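Aldehyde reductase YahK (Escherichia coli, PDB 1UUF) reduces a wide range of aldehydes to the corresponding primary alcohols as a zinc-dependent dehydrogenase, with a strong preference for NADPH over NADH. Local coordinates at residues V26-Y29 and P34-P37; M38-R43 and P77-H82; V50-A55 and R158-I163; D128-T133 and S312-I317; D342-A347 and F360-R365. All coordinates share one frame; numbering follows the deposited sequence.

Contacts 1, 2 and 5 lie close together on one side of the chain. Contacts 1 and 2, with centres about 10 Å apart, share strand 36-39, and the methyl CE of Met38 packs against Gly27. Contact 1 also meets contact 5, whose centre is about 12 Å away; Leu35 N lies 2.9 Å from Asn345 OD1, a probable hydrogen bond. Contact 2 ends on the catalytic zinc through His82, which packs on Thr133 of contact 4. Contact 4 comes near the same zinc from the cofactor domain: the side chain of Ile314 is about 6 Å from it. Contact 3 lies in the barrel, touching contact 4 through Ile317 and contact 5 through Ala55 and Asn364.

Contact 1: V26-Y29 and P34-P37; sequences VGAY and PLEP
Gly27 and Glu36 form an antiparallel hydrogen-bonded pair. Gly27 N donates to Glu36 O at 3.1 Å, and Glu36 N donates to Gly27 O at 2.8 Å. Both bonds are nearly straight. Two CA-H...O contacts, from Val26 and Leu35, add to them.

The apolar contacts involve Leu35. Val26 CG1 meets Leu35 CB at 3.5 Å, the side chains crossing at about a right angle. Leu35 CD2 lies over the backbone of Gly27 and touches Ala28 CB at 3.9 Å. Val26 and Leu35 both pack on Ile344.

The polar side chains meet near the turn end of the hairpin. Glu36 CG sits between the backbone N and the carbonyl carbon (chi1 56°). The extended chain then carries the carboxylate to the CD1-CE1 edge of the Tyr29 ring. The two planes stand 88° apart, with Glu36 OE2 3.4 Å from Tyr29 CD1. One water accepts from Tyr29 N and also meets Pro34 O and, at 2.8 Å, Glu36 OE2. Another bridges Tyr29 OH and Pro37 O.

Alanine in place of Glu36 would probably leave the Tyr29 edge without its carboxylate and cost the first water a partner. Backbone pairing thus fixes the hairpin; water-linked groups finish its exposed side.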
# COMPACT_ATOMS: atom_id res chain seq x y z
N VAL A 26 -20.61 -33.69 0.36
CA VAL A 26 -21.75 -32.79 0.46
C VAL A 26 -21.45 -31.61 -0.45
O VAL A 26 -20.39 -31.00 -0.36
CB VAL A 26 -21.94 -32.29 1.91
CG1 VAL A 26 -22.92 -31.13 1.95
CG2 VAL A 26 -22.45 -33.43 2.78
N GLY A 27 -22.38 -31.30 -1.35
CA GLY A 27 -22.19 -30.20 -2.27
C GLY A 27 -23.51 -29.65 -2.78
O GLY A 27 -24.57 -30.10 -2.36
N ALA A 28 -23.43 -28.69 -3.69
CA ALA A 28 -24.63 -28.08 -4.26
C ALA A 28 -24.71 -28.28 -5.77
O ALA A 28 -23.68 -28.39 -6.44
CB ALA A 28 -24.65 -26.60 -3.93
N TYR A 29 -25.92 -28.32 -6.30
CA TYR A 29 -26.13 -28.48 -7.73
C TYR A 29 -26.37 -27.13 -8.42
O TYR A 29 -26.16 -26.99 -9.62
CB TYR A 29 -27.29 -29.43 -8.00
CG TYR A 29 -27.00 -30.87 -7.67
CD1 TYR A 29 -27.57 -31.49 -6.55
CD2 TYR A 29 -26.15 -31.63 -8.47
CE1 TYR A 29 -27.30 -32.82 -6.24
CE2 TYR A 29 -25.87 -32.97 -8.17
CZ TYR A 29 -26.45 -33.55 -7.06
OH TYR A 29 -26.17 -34.87 -6.77
N PRO A 34 -29.59 -25.81 -1.46
CA PRO A 34 -28.80 -26.05 -0.24
C PRO A 34 -27.88 -27.24 -0.44
O PRO A 34 -28.14 -28.10 -1.28
CB PRO A 34 -29.87 -26.32 0.81
CG PRO A 34 -31.04 -25.50 0.33
CD PRO A 34 -31.03 -25.80 -1.15
N LEU A 35 -26.80 -27.29 0.33
CA LEU A 35 -25.86 -28.40 0.22
C LEU A 35 -26.58 -29.70 0.57
O LEU A 35 -27.38 -29.74 1.50
CB LEU A 35 -24.68 -28.19 1.18
CG LEU A 35 -23.77 -26.99 0.92
CD1 LEU A 35 -22.80 -26.82 2.08
CD2 LEU A 35 -23.02 -27.19 -0.39
N GLU A 36 -26.29 -30.75 -0.19
CA GLU A 36 -26.91 -32.04 0.04
C GLU A 36 -25.94 -33.17 -0.25
O GLU A 36 -24.90 -32.97 -0.88
CB GLU A 36 -28.14 -32.19 -0.87
CG GLU A 36 -27.84 -32.00 -2.34
CD GLU A 36 -29.06 -32.15 -3.23
OE1 GLU A 36 -29.57 -33.29 -3.35
OE2 GLU A 36 -29.52 -31.14 -3.79
N PRO A 37 -26.26 -34.39 0.22
CA PRO A 37 -25.39 -35.55 0.01
C PRO A 37 -25.23 -35.88 -1.48
O PRO A 37 -26.19 -35.79 -2.25
CB PRO A 37 -26.10 -36.66 0.77
CG PRO A 37 -26.80 -35.93 1.86
CD PRO A 37 -27.36 -34.73 1.14
O HOH W 1 -27.87 -28.95 -4.14
O HOH W 2 -27.06 -36.53 -4.85

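Contact 2: M38-R43 and P77-H82; sequences MDITRR and PCVPGH. With ZN (zinc ion), chain C.
Met38 reaches across to both Pro77 and Val79. Its CG lies between the backbone N and the carbonyl carbon (chi1 57°). The chain runs extended to the sulfur and bends there (chi3 73°). Met38 SD touches Pro77 CB at 3.9 Å, and CE lies a little farther from the same carbon. Met38 SD also meets Val79 CG2 at 3.9 Å. The Met38 and Val79 side chains slide past each other in opposite directions, whereas Met38 meets the proline ring at a slant. The sulfur thus touches a ring carbon and a branch methyl, from directions about at right angles.

Ile40 points to the same side as Met38. Its CG2 comes to 4.3 Å from Val79 CG2, a looser touch. Val79 CG2 is thus shared by both residues. The other branch of Ile40 ends in CD1, which sits 3.8 Å above the guanidinium plane of Arg42, toward its rim. The Arg42 guanidinium donates to Gln152 O, Leu146 O and Ser150 OG. No hydrogen bond joins the two segments.

A cis peptide precedes Pro77. From there, segment 77-82 runs from this apolar patch to the metal. Gly81 has backbone angles that call for glycine. His82 NE2 binds the zinc ion at 2.2 Å, and a water is a further ligand at 2.3 Å. Cys60 and Cys178 complete the set, and Tyr134 stacks on the histidine ring. This cysteine, histidine, cysteine and water arrangement is the catalytic zinc site of the zinc-containing alcohol dehydrogenases.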
# COMPACT_ATOMS: atom_id res chain seq x y z
N MET A 38 -24.02 -36.26 -1.87
CA MET A 38 -23.74 -36.64 -3.24
C MET A 38 -22.47 -37.47 -3.31
O MET A 38 -21.56 -37.30 -2.50
CB MET A 38 -23.61 -35.40 -4.14
CG MET A 38 -22.55 -34.40 -3.71
SD MET A 38 -22.29 -33.10 -4.94
CE MET A 38 -23.77 -32.12 -4.76
N ASP A 39 -22.43 -38.39 -4.27
CA ASP A 39 -21.26 -39.24 -4.45
C ASP A 39 -20.36 -38.61 -5.49
O ASP A 39 -20.84 -38.06 -6.49
CB ASP A 39 -21.68 -40.64 -4.92
CG ASP A 39 -22.39 -41.43 -3.85
OD1 ASP A 39 -22.79 -42.58 -4.13
OD2 ASP A 39 -22.55 -40.90 -2.73
N ILE A 40 -19.06 -38.67 -5.26
CA ILE A 40 -18.10 -38.12 -6.20
C ILE A 40 -17.00 -39.14 -6.42
O ILE A 40 -16.96 -40.18 -5.75
CB ILE A 40 -17.46 -36.81 -5.66
CG1 ILE A 40 -16.71 -37.09 -4.36
CG2 ILE A 40 -18.54 -35.76 -5.44
CD1 ILE A 40 -15.90 -35.91 -3.85
N THR A 41 -16.10 -38.86 -7.36
CA THR A 41 -15.00 -39.77 -7.62
C THR A 41 -13.68 -39.03 -7.42
O THR A 41 -13.64 -37.80 -7.44
CB THR A 41 -15.05 -40.31 -9.07
OG1 THR A 41 -14.84 -39.24 -9.99
CG2 THR A 41 -16.41 -40.95 -9.35
N ARG A 42 -12.63 -39.80 -7.20
CA ARG A 42 -11.28 -39.28 -7.01
C ARG A 42 -10.37 -40.04 -7.94
O ARG A 42 -10.59 -41.22 -8.20
CB ARG A 42 -10.81 -39.49 -5.57
CG ARG A 42 -11.53 -38.66 -4.52
CD ARG A 42 -11.43 -37.19 -4.83
NE ARG A 42 -11.91 -36.37 -3.72
CZ ARG A 42 -12.03 -35.05 -3.78
NH1 ARG A 42 -11.71 -34.41 -4.90
NH2 ARG A 42 -12.46 -34.37 -2.73
N ARG A 43 -9.34 -39.38 -8.45
CA ARG A 43 -8.39 -40.03 -9.34
C ARG A 43 -7.58 -41.04 -8.54
O ARG A 43 -7.48 -40.95 -7.32
CB ARG A 43 -7.44 -39.01 -9.97
CG ARG A 43 -6.49 -38.32 -8.98
CD ARG A 43 -5.35 -37.61 -9.73
NE ARG A 43 -4.38 -36.98 -8.83
CZ ARG A 43 -4.54 -35.78 -8.27
NH1 ARG A 43 -5.63 -35.07 -8.51
NH2 ARG A 43 -3.59 -35.30 -7.48
N PRO A 77 -21.49 -29.89 -10.23
CA PRO A 77 -21.72 -29.74 -8.79
C PRO A 77 -20.55 -29.06 -8.08
O PRO A 77 -19.41 -29.17 -8.52
CB PRO A 77 -21.93 -31.17 -8.33
CG PRO A 77 -21.04 -31.94 -9.24
CD PRO A 77 -21.34 -31.31 -10.59
N CYS A 78 -20.85 -28.35 -7.00
CA CYS A 78 -19.82 -27.66 -6.24
C CYS A 78 -19.65 -28.30 -4.87
O CYS A 78 -20.60 -28.34 -4.08
CB CYS A 78 -20.16 -26.19 -6.07
SG CYS A 78 -18.95 -25.29 -5.06
N VAL A 79 -18.45 -28.79 -4.59
CA VAL A 79 -18.15 -29.40 -3.30
C VAL A 79 -17.06 -28.53 -2.68
O VAL A 79 -15.88 -28.66 -3.03
CB VAL A 79 -17.63 -30.84 -3.46
CG1 VAL A 79 -17.19 -31.40 -2.10
CG2 VAL A 79 -18.73 -31.72 -4.05
N PRO A 80 -17.44 -27.63 -1.77
CA PRO A 80 -16.50 -26.73 -1.10
C PRO A 80 -15.62 -27.43 -0.07
O PRO A 80 -15.58 -28.66 0.01
CB PRO A 80 -17.41 -25.69 -0.44
CG PRO A 80 -18.73 -25.82 -1.18
CD PRO A 80 -18.83 -27.29 -1.40
N GLY A 81 -14.93 -26.61 0.72
CA GLY A 81 -14.06 -27.13 1.76
C GLY A 81 -12.59 -27.11 1.41
O GLY A 81 -12.16 -27.80 0.49
N HIS A 82 -11.82 -26.30 2.12
CA HIS A 82 -10.38 -26.27 1.87
C HIS A 82 -9.53 -25.98 3.11
O HIS A 82 -8.51 -25.30 3.03
CB HIS A 82 -10.04 -25.32 0.71
CG HIS A 82 -10.50 -23.91 0.89
ND1 HIS A 82 -10.68 -23.06 -0.18
CD2 HIS A 82 -10.77 -23.18 2.00
CE1 HIS A 82 -11.04 -21.87 0.26
NE2 HIS A 82 -11.11 -21.91 1.57
ZN ZN C . -10.80 -20.18 2.85
O HOH W 3 -10.56 -18.46 1.34

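Contact 3: V50-A55 and R158-I163; sequences VKIEIA and RYVLRI
Val160 packs its two methyl branches against two residues of the strand 49-58. All of the contact is apolar. Val160 CG2 comes to 4.0 Å from Val50 CB, and nearly as close to Val50 CG2. These two valines meet at a slant. The other branch, Val160 CG1, reaches Ile52 CD1 at 4.1 Å. Here the side chains point at each other, tip to tip. Val50 and Ile52 are two apart in the strand, and their side chains lie on one face of it. Val160 therefore fits against both, one methyl for each.

The torsions explain the division. Val160 CG1 lies opposite the backbone N (chi1 176°), and CG2 takes the place opposite the carbonyl carbon. Ile52 holds its CG1 arm opposite its own carbonyl carbon (chi1 -57°), and the extended arm (chi2 169°) brings CD1 to the valine. The distances are those of relaxed van der Waals contact. All three residues are buried.

No hydrogen bond passes between the segments. The nearest CA atoms, those of Val50 and Val160, are 7.7 Å apart, so the link is made by side chains alone. Several backbone groups bond to other partners. Val50 and Ile52 pair with Val155 and Ile153 of strand 152-156, and Val160 O accepts from Tyr98 OH. On the other side of segment 158-163, Leu161 packs on helix 317-330.

Both segments belong to the GroES-like domain, and this aliphatic cluster is part of the apolar core enclosed by its curled, barrel-like sheet.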
# COMPACT_ATOMS: atom_id res chain seq x y z
N VAL A 50 -0.69 -38.18 -3.04
CA VAL A 50 -0.93 -38.62 -1.68
C VAL A 50 -2.44 -38.79 -1.54
O VAL A 50 -3.20 -37.85 -1.81
CB VAL A 50 -0.47 -37.56 -0.64
CG1 VAL A 50 -0.73 -38.05 0.77
CG2 VAL A 50 1.01 -37.25 -0.84
N LYS A 51 -2.87 -39.99 -1.16
CA LYS A 51 -4.29 -40.27 -0.97
C LYS A 51 -4.58 -40.05 0.51
O LYS A 51 -3.98 -40.69 1.36
CB LYS A 51 -4.60 -41.72 -1.35
CG LYS A 51 -6.05 -42.11 -1.15
CD LYS A 51 -6.28 -43.56 -1.57
CE LYS A 51 -7.72 -43.97 -1.37
NZ LYS A 51 -7.95 -45.36 -1.84
N ILE A 52 -5.51 -39.15 0.79
CA ILE A 52 -5.85 -38.78 2.16
C ILE A 52 -7.27 -39.09 2.60
O ILE A 52 -8.23 -38.77 1.90
CB ILE A 52 -5.63 -37.26 2.34
CG1 ILE A 52 -4.19 -36.89 1.97
CG2 ILE A 52 -5.95 -36.83 3.76
CD1 ILE A 52 -3.95 -35.40 1.85
N GLU A 53 -7.39 -39.72 3.77
CA GLU A 53 -8.69 -40.03 4.35
C GLU A 53 -8.97 -38.79 5.21
O GLU A 53 -8.31 -38.58 6.23
CB GLU A 53 -8.60 -41.27 5.24
CG GLU A 53 -9.93 -41.75 5.79
CD GLU A 53 -10.86 -42.27 4.71
OE1 GLU A 53 -10.39 -43.03 3.84
OE2 GLU A 53 -12.06 -41.92 4.73
N ILE A 54 -9.92 -37.97 4.78
CA ILE A 54 -10.24 -36.75 5.50
C ILE A 54 -10.94 -36.97 6.83
O ILE A 54 -11.97 -37.63 6.91
CB ILE A 54 -11.09 -35.81 4.62
CG1 ILE A 54 -10.34 -35.50 3.32
CG2 ILE A 54 -11.38 -34.51 5.36
CD1 ILE A 54 -11.09 -34.58 2.38
N ALA A 55 -10.36 -36.40 7.89
CA ALA A 55 -10.93 -36.53 9.22
C ALA A 55 -11.82 -35.34 9.52
O ALA A 55 -12.95 -35.50 10.00
CB ALA A 55 -9.82 -36.64 10.26
N ARG A 158 3.53 -32.04 -3.27
CA ARG A 158 4.09 -30.70 -3.10
C ARG A 158 3.11 -29.79 -2.37
O ARG A 158 3.51 -28.82 -1.71
CB ARG A 158 4.45 -30.07 -4.45
CG ARG A 158 4.81 -28.58 -4.36
CD ARG A 158 5.41 -28.05 -5.66
NE ARG A 158 5.71 -26.62 -5.58
CZ ARG A 158 6.47 -25.98 -6.46
NH1 ARG A 158 7.01 -26.63 -7.48
NH2 ARG A 158 6.70 -24.68 -6.31
N TYR A 159 1.83 -30.11 -2.46
CA TYR A 159 0.81 -29.28 -1.84
C TYR A 159 0.17 -29.87 -0.59
O TYR A 159 -0.83 -29.35 -0.09
CB TYR A 159 -0.26 -28.94 -2.89
CG TYR A 159 0.37 -28.41 -4.16
CD1 TYR A 159 0.82 -29.28 -5.15
CD2 TYR A 159 0.60 -27.05 -4.32
CE1 TYR A 159 1.50 -28.81 -6.27
CE2 TYR A 159 1.27 -26.56 -5.44
CZ TYR A 159 1.72 -27.44 -6.41
OH TYR A 159 2.41 -26.96 -7.50
N VAL A 160 0.75 -30.95 -0.09
CA VAL A 160 0.25 -31.59 1.12
C VAL A 160 1.16 -31.17 2.27
O VAL A 160 2.39 -31.19 2.12
CB VAL A 160 0.26 -33.12 0.99
CG1 VAL A 160 -0.18 -33.77 2.31
CG2 VAL A 160 -0.67 -33.55 -0.14
N LEU A 161 0.57 -30.78 3.39
CA LEU A 161 1.32 -30.33 4.56
C LEU A 161 1.37 -31.40 5.64
O LEU A 161 0.47 -32.23 5.74
CB LEU A 161 0.67 -29.08 5.15
CG LEU A 161 0.60 -27.78 4.34
CD1 LEU A 161 2.00 -27.38 3.91
CD2 LEU A 161 -0.31 -27.97 3.13
N ARG A 162 2.41 -31.37 6.47
CA ARG A 162 2.56 -32.33 7.55
C ARG A 162 2.08 -31.71 8.86
O ARG A 162 2.51 -30.60 9.21
CB ARG A 162 4.03 -32.75 7.69
CG ARG A 162 4.29 -33.84 8.74
CD ARG A 162 3.63 -35.16 8.34
NE ARG A 162 3.93 -36.24 9.28
CZ ARG A 162 5.12 -36.82 9.39
NH1 ARG A 162 6.13 -36.44 8.63
NH2 ARG A 162 5.29 -37.79 10.28
N ILE A 163 1.20 -32.41 9.57
CA ILE A 163 0.68 -31.94 10.85
C ILE A 163 1.52 -32.54 11.97
O ILE A 163 1.73 -33.75 12.01
CB ILE A 163 -0.79 -32.36 11.07
CG1 ILE A 163 -1.67 -31.79 9.95
CG2 ILE A 163 -1.27 -31.93 12.45
CD1 ILE A 163 -1.52 -30.30 9.75

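Contact 4: D128-T133 and S312-I317; sequences DHMTGT and SMIGGI
Here a small apolar contact bridges the two domains of the subunit. Segment 128-133 belongs to the GroES-like domain, just after the structural zinc ligand Cys127. Segment 312-317 belongs to the cofactor domain; it follows strand 308-311 and runs into helix 317-330.

Met130 makes the whole contact from its side, with a single methyl. Its CG lies opposite the backbone N (chi1 -179°), and the chain then bends twice. Met130 CE meets Met313 CE tip to tip at 4.2 Å. Met130 CE also lies 4.4 Å from Ile314 CD1. The touching groups are methyl ends, the distances are unstrained, and no hydrogen bond crosses.

Ile314 has a positive phi (35°), unusual for a beta-branched residue. Polar partners hold the backbone on either side of it: Met313 O accepts from Asn125 ND2, and Glu124 OE1 accepts from Ile317 N. Gly316 is the N-cap of helix 317-330. The second subunit is near too. Asp128 makes salt bridges to Lys256 and Lys305 of that subunit, and Met313 packs on its Ile303.

Both metal sites flank the contact. The side chain of Met130 is about 4 Å from that of Cys127, and that of Ile314 is equally near Cys178, a ligand of the catalytic zinc. Such a junction of GroES-like and Rossmann-type domains beside the catalytic metal is typical of the zinc-containing alcohol dehydrogenases.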
# COMPACT_ATOMS: atom_id res chain seq x y z
N ASP A 128 -0.46 -17.50 -11.44
CA ASP A 128 -1.59 -17.17 -12.31
C ASP A 128 -2.37 -18.40 -12.72
O ASP A 128 -3.52 -18.30 -13.17
CB ASP A 128 -1.13 -16.47 -13.59
CG ASP A 128 -0.84 -15.00 -13.38
OD1 ASP A 128 -1.55 -14.36 -12.58
OD2 ASP A 128 0.08 -14.48 -14.06
N HIS A 129 -1.76 -19.57 -12.57
CA HIS A 129 -2.41 -20.81 -12.96
C HIS A 129 -2.53 -21.78 -11.80
O HIS A 129 -2.44 -22.99 -11.98
CB HIS A 129 -1.62 -21.43 -14.11
CG HIS A 129 -1.33 -20.47 -15.21
ND1 HIS A 129 -2.31 -19.95 -16.02
CD2 HIS A 129 -0.17 -19.87 -15.59
CE1 HIS A 129 -1.78 -19.07 -16.85
NE2 HIS A 129 -0.48 -19.00 -16.61
N MET A 130 -2.75 -21.23 -10.62
CA MET A 130 -2.90 -22.05 -9.43
C MET A 130 -4.23 -22.80 -9.50
O MET A 130 -5.25 -22.24 -9.90
CB MET A 130 -2.86 -21.16 -8.18
CG MET A 130 -2.98 -21.90 -6.87
SD MET A 130 -4.67 -21.96 -6.26
CE MET A 130 -4.75 -20.36 -5.46
N THR A 131 -4.20 -24.08 -9.13
CA THR A 131 -5.40 -24.91 -9.13
C THR A 131 -5.96 -24.92 -7.71
O THR A 131 -5.33 -25.44 -6.80
CB THR A 131 -5.09 -26.36 -9.54
OG1 THR A 131 -4.58 -26.38 -10.88
CG2 THR A 131 -6.35 -27.22 -9.48
N GLY A 132 -7.13 -24.32 -7.54
CA GLY A 132 -7.75 -24.28 -6.22
C GLY A 132 -8.32 -25.62 -5.82
O GLY A 132 -8.72 -26.42 -6.66
N THR A 133 -8.37 -25.86 -4.51
CA THR A 133 -8.89 -27.10 -3.97
C THR A 133 -10.29 -27.40 -4.50
O THR A 133 -10.67 -28.57 -4.63
CB THR A 133 -8.86 -27.05 -2.45
OG1 THR A 133 -7.52 -26.73 -2.05
CG2 THR A 133 -9.25 -28.38 -1.83
N SER A 312 -3.65 -9.31 0.72
CA SER A 312 -2.90 -10.55 0.82
C SER A 312 -3.89 -11.70 0.84
O SER A 312 -5.00 -11.55 1.35
CB SER A 312 -2.06 -10.56 2.10
OG SER A 312 -1.34 -11.78 2.24
N MET A 313 -3.53 -12.84 0.26
CA MET A 313 -4.41 -13.99 0.31
C MET A 313 -3.62 -15.25 0.63
O MET A 313 -2.54 -15.49 0.09
CB MET A 313 -5.23 -14.16 -0.98
CG MET A 313 -4.45 -14.36 -2.25
SD MET A 313 -5.59 -14.83 -3.59
CE MET A 313 -5.05 -16.51 -3.90
N ILE A 314 -4.19 -16.05 1.54
CA ILE A 314 -3.58 -17.28 2.02
C ILE A 314 -2.06 -17.20 2.12
O ILE A 314 -1.53 -16.21 2.62
CB ILE A 314 -4.01 -18.50 1.17
CG1 ILE A 314 -3.67 -18.29 -0.31
CG2 ILE A 314 -5.49 -18.72 1.35
CD1 ILE A 314 -4.01 -19.49 -1.18
N GLY A 315 -1.37 -18.24 1.65
CA GLY A 315 0.08 -18.24 1.69
C GLY A 315 0.59 -19.36 0.81
O GLY A 315 -0.18 -20.23 0.41
N GLY A 316 1.88 -19.33 0.49
CA GLY A 316 2.47 -20.38 -0.33
C GLY A 316 2.59 -21.64 0.50
O GLY A 316 2.36 -21.61 1.71
N ILE A 317 2.97 -22.75 -0.12
CA ILE A 317 3.08 -23.99 0.63
C ILE A 317 4.18 -23.97 1.70
O ILE A 317 3.94 -24.33 2.85
CB ILE A 317 3.28 -25.21 -0.30
CG1 ILE A 317 2.13 -25.27 -1.32
CG2 ILE A 317 3.28 -26.49 0.52
CD1 ILE A 317 0.75 -25.47 -0.70

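Contact 5: D342-A347 and F360-R365; sequences DQINEA and FVIDNR
Phe360 lays one face of its ring over the methyl of Ala347. This is a CH-pi contact. Ala347 CB is 4.0 Å from the ring centroid and 15° off the ring normal. CB is closest to CD1, so the methyl sits somewhat toward that rim. The carbonyl of the same alanine is also near, with Ala347 O 3.4 Å from Phe360 CE1. The ring gets there with CG opposite the carbonyl carbon (chi1 -76°). A leucine in place of Phe360 would probably lose this flat cover over Ala347 and open a gap between helix and strand.

The two segments belong to a beta-alpha-beta unit. Helix 344-352 links strand 336-339 to strand 359-363, which run parallel as neighbours, and it packs on the latter here.

Closer to the helix start, Ile344 meets Ile362 at about a right angle. Their CD1 methyls are 3.3 Å apart, tighter than usual van der Waals contact. Both isoleucines touch Tyr149. Gln343 is at the N-cap position; its backbone O accepts from Ala347 N at 3.0 Å in the first helical turn.

Past the strand, Arg365 NH1 forms a salt bridge with Asp363 OD2 at 2.9 Å. Asn364 ND2 donates to Gly148 O and Ser150 O.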
# COMPACT_ATOMS: atom_id res chain seq x y z
N ASP A 342 -24.18 -32.86 7.62
CA ASP A 342 -25.51 -32.44 7.19
C ASP A 342 -25.99 -31.16 7.86
O ASP A 342 -27.14 -30.76 7.69
CB ASP A 342 -26.53 -33.55 7.43
CG ASP A 342 -26.54 -34.04 8.87
OD1 ASP A 342 -26.59 -33.20 9.79
OD2 ASP A 342 -26.49 -35.27 9.08
N GLN A 343 -25.11 -30.52 8.62
CA GLN A 343 -25.45 -29.28 9.32
C GLN A 343 -24.75 -28.06 8.73
O GLN A 343 -24.80 -26.97 9.30
CB GLN A 343 -25.09 -29.42 10.81
CG GLN A 343 -25.99 -30.38 11.57
CD GLN A 343 -25.53 -30.65 12.99
OE1 GLN A 343 -26.33 -30.97 13.86
NE2 GLN A 343 -24.22 -30.53 13.22
N ILE A 344 -24.10 -28.24 7.59
CA ILE A 344 -23.37 -27.14 6.98
C ILE A 344 -24.24 -25.95 6.57
O ILE A 344 -23.83 -24.80 6.72
CB ILE A 344 -22.54 -27.62 5.77
CG1 ILE A 344 -21.69 -28.82 6.18
CG2 ILE A 344 -21.63 -26.50 5.30
CD1 ILE A 344 -20.95 -29.47 5.03
N ASN A 345 -25.44 -26.22 6.06
CA ASN A 345 -26.32 -25.13 5.66
C ASN A 345 -26.67 -24.25 6.86
O ASN A 345 -26.66 -23.02 6.76
CB ASN A 345 -27.60 -25.68 5.02
CG ASN A 345 -27.34 -26.39 3.72
OD1 ASN A 345 -26.83 -25.80 2.76
ND2 ASN A 345 -27.68 -27.67 3.67
N GLU A 346 -26.96 -24.88 7.99
CA GLU A 346 -27.30 -24.15 9.21
C GLU A 346 -26.06 -23.40 9.69
O GLU A 346 -26.16 -22.31 10.25
CB GLU A 346 -27.78 -25.11 10.30
CG GLU A 346 -29.05 -25.89 9.96
CD GLU A 346 -28.77 -27.20 9.24
OE1 GLU A 346 -28.15 -27.17 8.16
OE2 GLU A 346 -29.17 -28.26 9.77
N ALA A 347 -24.90 -24.00 9.49
CA ALA A 347 -23.64 -23.39 9.89
C ALA A 347 -23.42 -22.09 9.12
O ALA A 347 -23.03 -21.08 9.70
CB ALA A 347 -22.48 -24.35 9.63
N PHE A 360 -16.40 -23.22 12.43
CA PHE A 360 -17.11 -24.49 12.38
C PHE A 360 -16.18 -25.49 11.72
O PHE A 360 -15.45 -25.15 10.79
CB PHE A 360 -18.39 -24.38 11.53
CG PHE A 360 -19.52 -23.68 12.21
CD1 PHE A 360 -19.94 -22.43 11.77
CD2 PHE A 360 -20.17 -24.26 13.29
CE1 PHE A 360 -21.00 -21.77 12.39
CE2 PHE A 360 -21.23 -23.61 13.93
CZ PHE A 360 -21.64 -22.36 13.48
N VAL A 361 -16.18 -26.72 12.22
CA VAL A 361 -15.36 -27.78 11.64
C VAL A 361 -16.22 -29.02 11.49
O VAL A 361 -16.84 -29.49 12.45
CB VAL A 361 -14.13 -28.11 12.51
CG1 VAL A 361 -13.40 -29.32 11.96
CG2 VAL A 361 -13.19 -26.92 12.53
N ILE A 362 -16.28 -29.53 10.26
CA ILE A 362 -17.06 -30.72 9.95
C ILE A 362 -16.36 -32.00 10.39
O ILE A 362 -15.16 -32.18 10.18
CB ILE A 362 -17.32 -30.81 8.43
CG1 ILE A 362 -18.10 -29.58 7.96
CG2 ILE A 362 -18.07 -32.10 8.11
CD1 ILE A 362 -17.96 -29.32 6.48
N ASP A 363 -17.13 -32.89 11.01
CA ASP A 363 -16.62 -34.19 11.44
C ASP A 363 -16.94 -35.05 10.21
O ASP A 363 -18.06 -35.54 10.08
CB ASP A 363 -17.43 -34.69 12.64
CG ASP A 363 -16.86 -35.96 13.24
OD1 ASP A 363 -16.14 -36.70 12.53
OD2 ASP A 363 -17.15 -36.23 14.42
N ASN A 364 -15.98 -35.20 9.31
CA ASN A 364 -16.21 -35.95 8.08
C ASN A 364 -16.64 -37.39 8.24
O ASN A 364 -17.19 -37.98 7.31
CB ASN A 364 -14.97 -35.86 7.18
CG ASN A 364 -14.72 -34.45 6.69
OD1 ASN A 364 -14.53 -33.54 7.49
ND2 ASN A 364 -14.73 -34.27 5.37
N ARG A 365 -16.41 -37.97 9.42
CA ARG A 365 -16.83 -39.34 9.65
C ARG A 365 -18.36 -39.42 9.55
O ARG A 365 -18.92 -40.46 9.21
CB ARG A 365 -16.35 -39.81 11.03
CG ARG A 365 -17.02 -41.06 11.56
CD ARG A 365 -18.31 -40.71 12.30
NE ARG A 365 -18.04 -39.85 13.45
CZ ARG A 365 -18.98 -39.31 14.22
NH1 ARG A 365 -18.65 -38.54 15.24
NH2 ARG A 365 -20.26 -39.54 13.96